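Acyl-coenzyme A oxidase acox-1.1 (Caenorhabditis elegans, PDB 5K3H) catalyses the FAD-dependent desaturation of acyl-CoA thioesters to (2E)-enoyl-CoA with release of hydrogen peroxide, the first step of peroxisomal beta-oxidation. Local coordinates at residues R350-Q355 with E561-L566. Numbering follows the deposited sequence.
Sequences RAYAFQ and EALSDL
A buried helix-to-helix packing contact joins the helix carrying Tyr-352 to the one carrying Leu-563 and Leu-566, with one aromatic ring set against two leucine methyls. CD1 of Leu-566 lies 3.5 Å from CD1 of Tyr-352, close also to CG and CB of the tyrosine. Near the other ortho carbon, but on the same side of the ring plane, CD2 of Leu-563 sits 3.7 Å from CD2 of Tyr-352 and close to its CE2. Both methyls approach the ring obliquely, and each leucine side chain crosses the tyrosine at about a right angle. CB of Tyr-352 points to the second helix, and with CG anti to the carbonyl carbon (chi1 -83°) the ring then swings off along the interface, turning a flank to the leucines. The closest CA atoms across the contact, those of Tyr-352 and Leu-566, are 8.5 Å apart. The two leucines stand three positions apart, nearly one helical turn, and thus present their methyls to the same ring. In the all-helical C-terminal part of the acyl-CoA oxidase fold, this joins helix 338-367, of the C-alpha1 domain, to helix 557-577, farther toward the C-terminus. No hydrogen bond spans the two segments: the buried phenol OH of Tyr-352 is satisfied by the carbonyl O of Leu-614, while Trp-618 meets the tyrosine ring edge-to-face. Met-30 of helix 27-35 touches both Tyr-352 and Leu-563, bringing an N-terminal helix into the same apolar cluster. Farther along helix 557-577, Glu-574 forms a salt bridge with NE of Arg-350, a polar tie between the same two helices.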
ATOM      1  N   ARG B 350       2.228  18.036  -3.308  1.00 15.84           N
ATOM      2  CA  ARG B 350       0.844  17.554  -3.365  1.00 16.42           C
ATOM      3  C   ARG B 350       0.094  17.825  -2.066  1.00 16.07           C
ATOM      4  O   ARG B 350      -1.121  18.043  -2.096  1.00 16.77           O
ATOM      5  CB  ARG B 350       0.786  16.050  -3.671  1.00 17.24           C
ATOM      6  CG  ARG B 350       1.139  15.659  -5.061  1.00 18.26           C
ATOM      7  CD  ARG B 350       1.023  14.141  -5.320  1.00 19.65           C
ATOM      8  NE  ARG B 350       1.238  13.902  -6.743  1.00 21.59           N
ATOM      9  CZ  ARG B 350       1.197  12.726  -7.371  1.00 22.80           C
ATOM     10  NH1 ARG B 350       0.945  11.593  -6.715  1.00 22.40           N
ATOM     11  NH2 ARG B 350       1.427  12.700  -8.684  1.00 23.09           N
ATOM     12  N   ALA B 351       0.757  17.713  -0.905  1.00 16.18           N
ATOM     13  CA  ALA B 351       0.036  17.944   0.357  1.00 15.70           C
ATOM     14  C   ALA B 351      -0.460  19.386   0.455  1.00 15.50           C
ATOM     15  O   ALA B 351      -1.635  19.624   0.756  1.00 15.77           O
ATOM     16  CB  ALA B 351       0.909  17.594   1.568  1.00 15.56           C
ATOM     17  N   TYR B 352       0.410  20.356   0.150  1.00 16.37           N
ATOM     18  CA  TYR B 352      -0.007  21.754   0.053  1.00 16.00           C
ATOM     19  C   TYR B 352      -1.038  21.933  -1.052  1.00 16.36           C
ATOM     20  O   TYR B 352      -2.029  22.656  -0.881  1.00 16.58           O
ATOM     21  CB  TYR B 352       1.205  22.659  -0.207  1.00 15.58           C
ATOM     22  CG  TYR B 352       1.991  23.043   1.042  1.00 15.33           C
ATOM     23  CD1 TYR B 352       2.973  22.193   1.557  1.00 15.15           C
ATOM     24  CD2 TYR B 352       1.765  24.253   1.695  1.00 15.05           C
ATOM     25  CE1 TYR B 352       3.693  22.533   2.692  1.00 14.87           C
ATOM     26  CE2 TYR B 352       2.480  24.596   2.805  1.00 14.90           C
ATOM     27  CZ  TYR B 352       3.447  23.735   3.316  1.00 14.90           C
ATOM     28  OH  TYR B 352       4.174  24.067   4.450  1.00 15.06           O
ATOM     29  N   ALA B 353      -0.832  21.277  -2.195  1.00 16.19           N
ATOM     30  CA  ALA B 353      -1.788  21.413  -3.291  1.00 16.62           C
ATOM     31  C   ALA B 353      -3.170  20.933  -2.880  1.00 16.85           C
ATOM     32  O   ALA B 353      -4.174  21.558  -3.231  1.00 17.69           O
ATOM     33  CB  ALA B 353      -1.304  20.646  -4.526  1.00 16.67           C
ATOM     34  N   PHE B 354      -3.248  19.829  -2.137  1.00 17.51           N
ATOM     35  CA  PHE B 354      -4.551  19.330  -1.704  1.00 18.01           C
ATOM     36  C   PHE B 354      -5.183  20.264  -0.684  1.00 18.82           C
ATOM     37  O   PHE B 354      -6.383  20.525  -0.740  1.00 18.63           O
ATOM     38  CB  PHE B 354      -4.413  17.931  -1.103  1.00 17.91           C
ATOM     39  CG  PHE B 354      -3.909  16.891  -2.061  1.00 17.99           C
ATOM     40  CD1 PHE B 354      -3.966  17.089  -3.437  1.00 18.05           C
ATOM     41  CD2 PHE B 354      -3.322  15.727  -1.582  1.00 18.32           C
ATOM     42  CE1 PHE B 354      -3.470  16.120  -4.313  1.00 18.32           C
ATOM     43  CE2 PHE B 354      -2.838  14.769  -2.453  1.00 18.89           C
ATOM     44  CZ  PHE B 354      -2.921  14.961  -3.816  1.00 18.72           C
ATOM     45  N   GLN B 355      -4.390  20.780   0.259  1.00 18.62           N
ATOM     46  CA  GLN B 355      -4.916  21.697   1.265  1.00 19.00           C
ATOM     47  C   GLN B 355      -5.488  22.943   0.610  1.00 18.09           C
ATOM     48  O   GLN B 355      -6.536  23.445   1.014  1.00 18.45           O
ATOM     49  CB  GLN B 355      -3.800  22.060   2.260  1.00 20.11           C
ATOM     50  CG  GLN B 355      -4.230  22.969   3.422  1.00 20.99           C
ATOM     51  CD  GLN B 355      -5.029  22.212   4.510  1.00 22.30           C
ATOM     52  OE1 GLN B 355      -5.453  21.061   4.307  1.00 24.12           O
ATOM     53  NE2 GLN B 355      -5.222  22.855   5.668  1.00 22.72           N
ATOM     54  N   GLU B 561       7.567  32.982  -2.207  1.00 20.04           N
ATOM     55  CA  GLU B 561       8.689  32.358  -2.891  1.00 20.24           C
ATOM     56  C   GLU B 561       8.871  30.900  -2.489  1.00 19.61           C
ATOM     57  O   GLU B 561       9.356  30.094  -3.292  1.00 19.57           O
ATOM     58  CB  GLU B 561       9.974  33.137  -2.601  1.00 22.14           C
ATOM     59  CG  GLU B 561       9.987  34.502  -3.248  1.00 25.65           C
ATOM     60  CD  GLU B 561      11.326  35.192  -3.122  1.00 30.35           C
ATOM     61  OE1 GLU B 561      12.108  34.806  -2.209  1.00 33.20           O
ATOM     62  OE2 GLU B 561      11.617  36.057  -3.996  1.00 35.75           O
ATOM     63  N   ALA B 562       8.575  30.555  -1.230  1.00 19.27           N
ATOM     64  CA  ALA B 562       8.673  29.159  -0.817  1.00 18.57           C
ATOM     65  C   ALA B 562       7.621  28.317  -1.517  1.00 18.88           C
ATOM     66  O   ALA B 562       7.918  27.232  -2.023  1.00 18.19           O
ATOM     67  CB  ALA B 562       8.529  29.040   0.701  1.00 18.46           C
ATOM     68  N   LEU B 563       6.373  28.798  -1.543  1.00 17.81           N
ATOM     69  CA  LEU B 563       5.308  28.052  -2.192  1.00 18.05           C
ATOM     70  C   LEU B 563       5.434  28.089  -3.705  1.00 18.44           C
ATOM     71  O   LEU B 563       5.064  27.128  -4.383  1.00 18.86           O
ATOM     72  CB  LEU B 563       3.960  28.604  -1.750  1.00 17.86           C
ATOM     73  CG  LEU B 563       3.707  28.293  -0.278  1.00 18.08           C
ATOM     74  CD1 LEU B 563       2.375  28.859   0.167  1.00 18.52           C
ATOM     75  CD2 LEU B 563       3.784  26.777  -0.018  1.00 18.33           C
ATOM     76  N   SER B 564       5.987  29.166  -4.247  1.00 20.34           N
ATOM     77  CA  SER B 564       6.217  29.222  -5.679  1.00 20.70           C
ATOM     78  C   SER B 564       7.243  28.186  -6.099  1.00 20.13           C
ATOM     79  O   SER B 564       7.104  27.571  -7.162  1.00 20.40           O
ATOM     80  CB  SER B 564       6.658  30.629  -6.072  1.00 21.38           C
ATOM     81  OG  SER B 564       7.117  30.688  -7.411  1.00 22.19           O
ATOM     82  N   ASP B 565       8.287  27.985  -5.285  1.00 20.04           N
ATOM     83  CA  ASP B 565       9.216  26.887  -5.542  1.00 19.66           C
ATOM     84  C   ASP B 565       8.492  25.556  -5.505  1.00 19.54           C
ATOM     85  O   ASP B 565       8.720  24.695  -6.356  1.00 18.75           O
ATOM     86  CB  ASP B 565      10.346  26.857  -4.514  1.00 19.80           C
ATOM     87  CG  ASP B 565      11.260  28.039  -4.622  1.00 20.33           C
ATOM     88  OD1 ASP B 565      11.188  28.748  -5.648  1.00 20.62           O
ATOM     89  OD2 ASP B 565      12.090  28.226  -3.697  1.00 20.22           O
ATOM     90  N   LEU B 566       7.643  25.356  -4.489  1.00 18.05           N
ATOM     91  CA  LEU B 566       6.853  24.130  -4.405  1.00 18.91           C
ATOM     92  C   LEU B 566       5.986  23.972  -5.632  1.00 18.95           C
ATOM     93  O   LEU B 566       5.927  22.881  -6.218  1.00 18.01           O
ATOM     94  CB  LEU B 566       5.941  24.138  -3.168  1.00 18.73           C
ATOM     95  CG  LEU B 566       6.238  23.208  -2.002  1.00 19.45           C
ATOM     96  CD1 LEU B 566       5.005  22.954  -1.156  1.00 19.55           C
ATOM     97  CD2 LEU B 566       6.807  21.923  -2.516  1.00 19.40           C
TER